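Local coordinates for protein aldehyde dehydrogenase (Staphylococcus aureus, PDB 6K10) that oxidises the carotenoid aldehyde 4,4'-diaponeurosporen-4-al to 4,4'-diaponeurosporenoic acid, an NAD-linked step in the making of the pigment staphyloxanthin, at residues L59-V64 with F121-Q126; G248-A253 with D399-L404; N282-P287 with E322-P327. The protein carries 1 engineered substitution. All coordinates share one frame; numbering follows the deposited sequence. Where two conformers were deposited one is given.

Interaction 1. Residues L59-V64 with F121-Q126; sequences LGKNKV and FNYPFQ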
loop_
_atom_site.group_PDB
_atom_site.type_symbol
_atom_site.label_atom_id
_atom_site.label_comp_id
_atom_site.label_asym_id
_atom_site.label_seq_id
_atom_site.Cartn_x
_atom_site.Cartn_y
_atom_site.Cartn_z
ATOM N N LEU A 59 18.060 -7.492 26.815
ATOM C CA LEU A 59 18.912 -6.995 25.739
ATOM C C LEU A 59 20.132 -6.231 26.242
ATOM O O LEU A 59 20.888 -5.689 25.426
ATOM C CB LEU A 59 18.101 -6.104 24.793
ATOM C CG LEU A 59 17.070 -6.798 23.902
ATOM C CD1 LEU A 59 16.174 -5.777 23.219
ATOM C CD2 LEU A 59 17.763 -7.674 22.874
ATOM N N GLY A 60 20.347 -6.171 27.555
ATOM C CA GLY A 60 21.426 -5.356 28.087
ATOM C C GLY A 60 21.296 -3.891 27.742
ATOM O O GLY A 60 22.304 -3.178 27.686
ATOM N N LYS A 61 20.073 -3.420 27.510
ATOM C CA LYS A 61 19.853 -2.075 26.998
ATOM C C LYS A 61 19.888 -1.065 28.137
ATOM O O LYS A 61 19.060 -1.120 29.053
ATOM C CB LYS A 61 18.523 -2.008 26.251
ATOM C CG LYS A 61 18.373 -0.778 25.373
ATOM C CD LYS A 61 17.153 -0.895 24.473
ATOM C CE LYS A 61 17.281 -2.086 23.534
ATOM N NZ LYS A 61 16.598 -1.854 22.226
ATOM N N ASN A 62 20.846 -0.143 28.074
ATOM C CA ASN A 62 20.961 0.907 29.073
ATOM C C ASN A 62 19.790 1.882 28.963
ATOM O O ASN A 62 19.152 2.015 27.916
ATOM C CB ASN A 62 22.295 1.641 28.920
ATOM C CG ASN A 62 22.360 2.492 27.664
ATOM O OD1 ASN A 62 21.847 3.610 27.628
ATOM N ND2 ASN A 62 22.997 1.961 26.623
ATOM N N LYS A 63 19.515 2.577 30.070
ATOM C CA LYS A 63 18.285 3.357 30.163
ATOM C C LYS A 63 18.279 4.557 29.221
ATOM O O LYS A 63 17.206 4.980 28.775
ATOM C CB LYS A 63 18.054 3.801 31.608
ATOM C CG LYS A 63 19.124 4.710 32.175
ATOM C CD LYS A 63 18.950 4.868 33.677
ATOM N N VAL A 64 19.445 5.124 28.908
ATOM C CA VAL A 64 19.488 6.222 27.943
ATOM C C VAL A 64 19.074 5.722 26.566
ATOM O O VAL A 64 18.200 6.299 25.907
ATOM C CB VAL A 64 20.885 6.864 27.913
ATOM C CG1 VAL A 64 20.970 7.898 26.796
ATOM C CG2 VAL A 64 21.205 7.499 29.258
ATOM N N PHE A 121 12.429 -9.135 18.298
ATOM C CA PHE A 121 13.103 -9.042 19.588
ATOM C C PHE A 121 13.953 -7.789 19.767
ATOM O O PHE A 121 14.268 -7.448 20.913
ATOM C CB PHE A 121 14.000 -10.275 19.802
ATOM C CG PHE A 121 15.256 -10.269 18.954
ATOM C CD1 PHE A 121 16.383 -9.563 19.350
ATOM C CD2 PHE A 121 15.320 -10.997 17.781
ATOM C CE1 PHE A 121 17.528 -9.554 18.581
ATOM C CE2 PHE A 121 16.472 -11.002 17.013
ATOM C CZ PHE A 121 17.579 -10.281 17.416
ATOM N N ASN A 122 14.369 -7.121 18.685
ATOM C CA ASN A 122 15.481 -6.182 18.801
ATOM C C ASN A 122 15.068 -4.829 19.372
ATOM O O ASN A 122 15.810 -4.251 20.174
ATOM C CB ASN A 122 16.174 -6.017 17.443
ATOM C CG ASN A 122 15.247 -5.518 16.352
ATOM O OD1 ASN A 122 14.100 -5.942 16.247
ATOM N ND2 ASN A 122 15.757 -4.619 15.515
ATOM N N TYR A 123 13.914 -4.301 18.976
ATOM C CA TYR A 123 13.286 -3.173 19.658
ATOM C C TYR A 123 11.894 -3.640 20.060
ATOM O O TYR A 123 10.881 -3.212 19.488
ATOM C CB TYR A 123 13.251 -1.919 18.789
ATOM C CG TYR A 123 14.635 -1.393 18.478
ATOM C CD1 TYR A 123 15.391 -1.946 17.453
ATOM C CD2 TYR A 123 15.194 -0.365 19.224
ATOM C CE1 TYR A 123 16.658 -1.480 17.170
ATOM C CE2 TYR A 123 16.462 0.111 18.946
ATOM C CZ TYR A 123 17.190 -0.452 17.919
ATOM O OH TYR A 123 18.454 0.013 17.637
ATOM N N PRO A 124 11.816 -4.531 21.053
ATOM C CA PRO A 124 10.584 -5.305 21.263
ATOM C C PRO A 124 9.431 -4.479 21.786
ATOM O O PRO A 124 8.279 -4.916 21.676
ATOM C CB PRO A 124 11.014 -6.370 22.279
ATOM C CG PRO A 124 12.133 -5.724 23.037
ATOM C CD PRO A 124 12.847 -4.829 22.062
ATOM N N PHE A 125 9.702 -3.303 22.345
ATOM C CA PHE A 125 8.656 -2.414 22.832
ATOM C C PHE A 125 8.219 -1.443 21.737
ATOM O O PHE A 125 7.032 -1.368 21.406
ATOM C CB PHE A 125 9.161 -1.676 24.079
ATOM C CG PHE A 125 8.164 -0.731 24.684
ATOM C CD1 PHE A 125 8.127 0.597 24.296
ATOM C CD2 PHE A 125 7.279 -1.166 25.655
ATOM C CE1 PHE A 125 7.216 1.471 24.854
ATOM C CE2 PHE A 125 6.366 -0.295 26.220
ATOM C CZ PHE A 125 6.336 1.025 25.819
ATOM N N GLN A 126 9.176 -0.713 21.154
ATOM C CA GLN A 126 8.850 0.272 20.123
ATOM C C GLN A 126 8.162 -0.365 18.923
ATOM O O GLN A 126 7.219 0.208 18.363
ATOM C CB GLN A 126 10.116 1.014 19.686
ATOM C CG GLN A 126 10.078 1.575 18.269
ATOM C CD GLN A 126 9.231 2.824 18.136
ATOM O OE1 GLN A 126 8.686 3.332 19.117
ATOM N NE2 GLN A 126 9.117 3.329 16.913
#
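The backbones of L59-V64 and F121-Q126 stay well apart, the nearest CA atoms, those of L59 and N122, being 7.8 Å from each other, so side chains must bridge the gap. G60 leaves the helix that ends at L59 with positive phi, and K61 follows before the next helix starts behind the N-cap N62. With CG anti to the carbonyl carbon, L59 points its branch at the loop, and CD1 lies 3.6 Å from CD of P124 and against the carbonyl oxygens of F121 and N122. Its CD2 approaches the edge of the F121 ring, 4.2 Å from CD1 of that ring. F121 O is buried here with no polar partner in the model. K61 leaves the backbone with CG anti to N (chi1 -164°), then bends at chi3 and chi4. Its NZ donates to N122 O over 3.3 Å, in the carbonyl plane, with a C=O...N angle of 154°. N122 is probably the family's oxyanion-hole asparagine, and N246 ND2 bonds to the same oxygen. K61 NZ also stands 4.2 Å from the Y123 ring centroid, 34° off the normal, an off-centre cation-pi contact, and forms a salt bridge with E70. E70 accepts from the backbone N of F125 and Q126, so helix 63-89 grips the loop joining strand 104-118 to helix 126-138, while L55 of helix 48-59 packs on P124.

Interaction 2. Residues G248-A253 with D399-L404; sequences GQTSVA and DTLMHL. Engineered in segment 248-253: S251 (natural residue Cys).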
loop_
_atom_site.group_PDB
_atom_site.type_symbol
_atom_site.label_atom_id
_atom_site.label_comp_id
_atom_site.label_asym_id
_atom_site.label_seq_id
_atom_site.Cartn_x
_atom_site.Cartn_y
_atom_site.Cartn_z
ATOM N N GLY A 248 24.340 -3.607 17.502
ATOM C CA GLY A 248 24.189 -3.936 16.099
ATOM C C GLY A 248 22.892 -4.612 15.720
ATOM O O GLY A 248 22.706 -4.935 14.541
ATOM N N GLN A 249 21.985 -4.826 16.669
ATOM C CA GLN A 249 20.743 -5.550 16.405
ATOM C C GLN A 249 19.672 -4.567 15.922
ATOM O O GLN A 249 18.678 -4.282 16.590
ATOM C CB GLN A 249 20.317 -6.315 17.651
ATOM C CG GLN A 249 21.415 -7.259 18.139
ATOM C CD GLN A 249 21.151 -7.841 19.512
ATOM O OE1 GLN A 249 20.879 -9.033 19.651
ATOM N NE2 GLN A 249 21.251 -7.004 20.539
ATOM N N THR A 250 19.904 -4.051 14.717
ATOM C CA THR A 250 19.051 -3.038 14.112
ATOM C C THR A 250 18.944 -3.307 12.619
ATOM O O THR A 250 19.946 -3.595 11.959
ATOM C CB THR A 250 19.605 -1.627 14.353
ATOM O OG1 THR A 250 19.884 -1.455 15.748
ATOM C CG2 THR A 250 18.605 -0.571 13.909
ATOM N N SER A 251 17.721 -3.209 12.091
ATOM C CA SER A 251 17.516 -3.486 10.676
ATOM C C SER A 251 18.134 -2.420 9.782
ATOM O O SER A 251 18.444 -2.702 8.619
ATOM C CB SER A 251 16.023 -3.633 10.384
ATOM O OG SER A 251 15.329 -2.429 10.657
ATOM N N VAL A 252 18.332 -1.210 10.294
ATOM C CA VAL A 252 18.962 -0.140 9.531
ATOM C C VAL A 252 20.374 0.144 10.042
ATOM O O VAL A 252 20.958 1.176 9.716
ATOM C CB VAL A 252 18.096 1.130 9.528
ATOM C CG1 VAL A 252 16.717 0.830 8.947
ATOM C CG2 VAL A 252 17.968 1.686 10.927
ATOM N N ALA A 253 20.933 -0.761 10.838
ATOM C CA ALA A 253 22.322 -0.627 11.232
ATOM C C ALA A 253 23.228 -0.813 10.018
ATOM O O ALA A 253 22.934 -1.623 9.135
ATOM C CB ALA A 253 22.685 -1.651 12.302
ATOM N N ASP A 399 25.304 10.521 7.508
ATOM C CA ASP A 399 24.762 10.107 8.797
ATOM C C ASP A 399 24.330 8.653 8.673
ATOM O O ASP A 399 24.332 8.079 7.583
ATOM C CB ASP A 399 23.587 10.990 9.234
ATOM C CG ASP A 399 23.445 11.074 10.745
ATOM O OD1 ASP A 399 24.241 10.429 11.461
ATOM O OD2 ASP A 399 22.524 11.776 11.217
ATOM N N THR A 400 23.974 8.054 9.809
ATOM C CA THR A 400 23.331 6.746 9.811
ATOM C C THR A 400 22.201 6.744 10.831
ATOM O O THR A 400 22.226 7.496 11.808
ATOM C CB THR A 400 24.301 5.581 10.122
ATOM O OG1 THR A 400 24.662 5.596 11.508
ATOM C CG2 THR A 400 25.564 5.649 9.259
ATOM N N LEU A 401 21.191 5.911 10.559
ATOM C CA LEU A 401 20.109 5.578 11.484
ATOM C C LEU A 401 19.092 6.699 11.696
ATOM O O LEU A 401 17.893 6.426 11.808
ATOM C CB LEU A 401 20.688 5.128 12.833
ATOM C CG LEU A 401 19.725 4.854 13.991
ATOM C CD1 LEU A 401 18.928 3.583 13.753
ATOM C CD2 LEU A 401 20.491 4.756 15.299
ATOM N N MET A 402 19.541 7.958 11.731
ATOM C CA MET A 402 18.684 9.050 12.194
ATOM C C MET A 402 17.537 9.393 11.247
ATOM O O MET A 402 16.666 10.181 11.635
ATOM C CB MET A 402 19.518 10.307 12.452
ATOM C CG MET A 402 20.472 10.190 13.632
ATOM S SD MET A 402 19.678 9.532 15.117
ATOM C CE MET A 402 18.696 10.934 15.647
ATOM N N HIS A 403 17.493 8.838 10.032
ATOM C CA HIS A 403 16.343 9.114 9.176
ATOM C C HIS A 403 15.062 8.492 9.723
ATOM O O HIS A 403 13.968 8.873 9.294
ATOM C CB HIS A 403 16.603 8.641 7.741
ATOM C CG HIS A 403 16.807 7.164 7.604
ATOM N ND1 HIS A 403 17.846 6.493 8.212
ATOM C CD2 HIS A 403 16.114 6.231 6.908
ATOM C CE1 HIS A 403 17.779 5.210 7.905
ATOM N NE2 HIS A 403 16.738 5.024 7.115
ATOM N N LEU A 404 15.177 7.557 10.670
ATOM C CA LEU A 404 14.018 7.017 11.369
ATOM C C LEU A 404 13.493 7.955 12.446
ATOM O O LEU A 404 12.365 7.772 12.914
ATOM C CB LEU A 404 14.365 5.669 12.010
ATOM C CG LEU A 404 14.258 4.390 11.175
ATOM C CD1 LEU A 404 15.160 4.448 9.959
ATOM C CD2 LEU A 404 14.595 3.173 12.027
#
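No hydrogen bond crosses between G248-A253 and D399-L404; the contact is apolar and centres on one residue, V252. The CA atoms of V252 and L401 are 6.2 Å apart. With V252 CG1 anti to the carbonyl carbon (chi1 -58°), CG2 falls in the crowded position between the backbone N and the carbonyl carbon, and from there it meets two leucines. CD1 of L401 comes to 3.5 Å from V252 CG2, the two side chains crossing at about a right angle. L404 meets the valine tip to tip, with L404 CD2 3.8 Å from V252 CG2. L401 has positive phi (73°), unusual for a leucine, and its CG is anti to N; its CD1 also lies 4.2 Å from CG2 of T250. On the far segment L404 CD1 rests 3.3 Å above the plane of the H403 ring, offset toward its rim.

T250 to A253 forms a type I beta turn, closed by a weak bond from A253 N to T250 O. The turn corresponds to the loop that bears the catalytic cysteine in aldehyde dehydrogenases; S251, engineered from Cys, sits at the predicted active-site position. S251 itself does not touch 399-404; the packing goes through V252, the next residue. In T250, CG2 is anti to N and meets L401, while OG1, anti to the carbonyl carbon, hydrogen-bonds to Y123. The carbonyl oxygen of V252 accepts from the hydroxyl of Y374, tying the turn to strand 372-376. F411 touches both V252 and L404, and F241 of helix 232-244 packs on L401. I438 of the second subunit packs on M402 and H403.

Interaction 3. Residues N282-P287 with E322-P327; sequences NIQQSP and ERYIEP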
loop_
_atom_site.group_PDB
_atom_site.type_symbol
_atom_site.label_atom_id
_atom_site.label_comp_id
_atom_site.label_asym_id
_atom_site.label_seq_id
_atom_site.Cartn_x
_atom_site.Cartn_y
_atom_site.Cartn_z
ATOM N N ASN A 282 38.080 -1.181 27.999
ATOM C CA ASN A 282 37.405 -2.440 28.306
ATOM C C ASN A 282 35.921 -2.236 28.011
ATOM O O ASN A 282 35.145 -1.847 28.886
ATOM C CB ASN A 282 37.644 -2.870 29.750
ATOM C CG ASN A 282 37.123 -4.265 30.032
ATOM O OD1 ASN A 282 36.672 -4.965 29.123
ATOM N ND2 ASN A 282 37.189 -4.681 31.291
ATOM N N ILE A 283 35.533 -2.508 26.763
ATOM C CA ILE A 283 34.172 -2.225 26.315
ATOM C C ILE A 283 33.157 -3.088 27.056
ATOM O O ILE A 283 31.990 -2.703 27.201
ATOM C CB ILE A 283 34.082 -2.400 24.784
ATOM C CG1 ILE A 283 35.044 -1.432 24.091
ATOM C CG2 ILE A 283 32.667 -2.163 24.278
ATOM C CD1 ILE A 283 35.184 -1.660 22.602
ATOM N N GLN A 284 33.579 -4.250 27.562
ATOM C CA GLN A 284 32.677 -5.069 28.364
ATOM C C GLN A 284 32.255 -4.363 29.647
ATOM O O GLN A 284 31.212 -4.704 30.219
ATOM C CB GLN A 284 33.326 -6.416 28.697
ATOM C CG GLN A 284 32.336 -7.453 29.218
ATOM C CD GLN A 284 32.931 -8.842 29.338
ATOM O OE1 GLN A 284 33.971 -9.139 28.752
ATOM N NE2 GLN A 284 32.266 -9.703 30.100
ATOM N N GLN A 285 33.030 -3.383 30.104
ATOM C CA GLN A 285 32.708 -2.626 31.304
ATOM C C GLN A 285 31.895 -1.369 31.016
ATOM O O GLN A 285 31.482 -0.689 31.959
ATOM C CB GLN A 285 33.995 -2.247 32.047
ATOM N N SER A 286 31.649 -1.047 29.748
ATOM C CA SER A 286 30.920 0.174 29.416
ATOM C C SER A 286 29.437 0.009 29.733
ATOM O O SER A 286 28.827 -0.983 29.321
ATOM C CB SER A 286 31.099 0.526 27.941
ATOM O OG SER A 286 30.186 1.534 27.541
ATOM N N PRO A 287 28.822 0.958 30.446
ATOM C CA PRO A 287 27.380 0.887 30.700
ATOM C C PRO A 287 26.530 1.375 29.540
ATOM O O PRO A 287 25.301 1.419 29.669
ATOM C CB PRO A 287 27.217 1.806 31.915
ATOM C CG PRO A 287 28.227 2.881 31.659
ATOM C CD PRO A 287 29.413 2.190 31.001
ATOM N N GLU A 322 27.703 -13.416 29.591
ATOM C CA GLU A 322 26.979 -12.158 29.493
ATOM C C GLU A 322 26.286 -11.990 28.150
ATOM O O GLU A 322 25.654 -10.953 27.919
ATOM C CB GLU A 322 27.933 -10.980 29.726
ATOM C CG GLU A 322 28.058 -10.540 31.172
ATOM C CD GLU A 322 28.970 -9.337 31.329
ATOM O OE1 GLU A 322 28.771 -8.338 30.605
ATOM O OE2 GLU A 322 29.889 -9.392 32.173
ATOM N N ARG A 323 26.379 -12.988 27.267
ATOM C CA ARG A 323 25.973 -12.848 25.869
ATOM C C ARG A 323 26.599 -11.595 25.262
ATOM O O ARG A 323 25.951 -10.819 24.558
ATOM C CB ARG A 323 24.450 -12.850 25.730
ATOM C CG ARG A 323 23.805 -14.088 26.345
ATOM C CD ARG A 323 22.367 -14.280 25.895
ATOM N NE ARG A 323 21.550 -13.083 26.069
ATOM C CZ ARG A 323 20.786 -12.852 27.132
ATOM N NH1 ARG A 323 20.071 -11.739 27.207
ATOM N NH2 ARG A 323 20.738 -13.734 28.121
ATOM N N TYR A 324 27.883 -11.408 25.548
ATOM C CA TYR A 324 28.623 -10.211 25.181
ATOM C C TYR A 324 29.462 -10.466 23.940
ATOM O O TYR A 324 30.132 -11.499 23.837
ATOM C CB TYR A 324 29.528 -9.766 26.331
ATOM C CG TYR A 324 30.579 -8.759 25.927
ATOM C CD1 TYR A 324 30.242 -7.437 25.668
ATOM C CD2 TYR A 324 31.913 -9.132 25.804
ATOM C CE1 TYR A 324 31.202 -6.514 25.300
ATOM C CE2 TYR A 324 32.880 -8.216 25.438
ATOM C CZ TYR A 324 32.518 -6.908 25.186
ATOM O OH TYR A 324 33.474 -5.985 24.820
ATOM N N ILE A 325 29.429 -9.521 23.005
ATOM C CA ILE A 325 30.313 -9.528 21.848
ATOM C C ILE A 325 30.861 -8.122 21.668
ATOM O O ILE A 325 30.092 -7.161 21.543
ATOM C CB ILE A 325 29.605 -10.010 20.573
ATOM C CG1 ILE A 325 29.175 -11.464 20.751
ATOM C CG2 ILE A 325 30.527 -9.869 19.370
ATOM C CD1 ILE A 325 28.611 -12.083 19.527
ATOM N N GLU A 326 32.184 -8.007 21.669
ATOM C CA GLU A 326 32.847 -6.721 21.549
ATOM C C GLU A 326 32.633 -6.133 20.155
ATOM O O GLU A 326 32.530 -6.872 19.172
ATOM C CB GLU A 326 34.340 -6.893 21.820
ATOM C CG GLU A 326 35.139 -5.611 21.921
ATOM C CD GLU A 326 36.623 -5.872 22.094
ATOM O OE1 GLU A 326 37.346 -4.944 22.509
ATOM O OE2 GLU A 326 37.066 -7.005 21.812
ATOM N N PRO A 327 32.542 -4.807 20.044
ATOM C CA PRO A 327 32.568 -4.178 18.719
ATOM C C PRO A 327 33.782 -4.640 17.930
ATOM O O PRO A 327 34.919 -4.559 18.401
ATOM C CB PRO A 327 32.633 -2.684 19.045
ATOM C CG PRO A 327 31.895 -2.572 20.325
ATOM C CD PRO A 327 32.237 -3.827 21.103
#
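Q284 lies flat over one face of Y324: its CG is 3.8 Å from the ring centroid and 8° off the normal, a CH-pi contact over the centre. With CG anti to N and the chain extended beyond it, the amide continues along the ring, its plane 24° from that of the phenol. At the end of this chain NE2 donates to OE2 of E322 across 3.2 Å, with an N-H...O angle of 156°. The donor reaches OE2 from above the carboxylate plane, the carboxylate being steeply turned to the amide. I283, the preceding residue, supplies the apolar half: its CG2 meets CD of P327 tip to tip at 3.6 Å, and its CB lies 3.6 Å from OH of Y324. I283 CD1 also crosses the E326 side chain.

Further out, Q284 NE2 has a second acceptor in D319, and E322 forms a salt bridge with R291, so both polar ends are held from outside the pair. E326 OE2 hydrogen-bonds to H317 ND1, and the backbones of these two residues are bonded as well. R276 of helix 264-279 touches both I283 and E326. The 3-10 turn 283-285 is set by bonds from Q285 N to N282 O and from S286 N to I283 O. R323 takes the positive phi of a G1 beta bulge, in which it and Y324 lie opposite D319 of strand 318-319, where strand 324-330 begins.

Interactions 1 and 2 meet beside the predicted active site, their centres about 14 Å apart. Y123 OH and T250 OG1 lie 2.8 Å apart, and N122 ND2 probably donates to Q249 O over 3.1 Å, so loop 121-126 is joined to the loop that carries S251. The N122 side chain is about 5 Å from that of S251 and about 9 Å from that of predicted active-site residue E217; V252 is about 7 Å from E217, side chain to side chain. Interaction 3 lies away from these sites, its centre about 20 Å from that of interaction 2, but touches interaction 1 where N62 CB packs on P287 O at 3.1 Å.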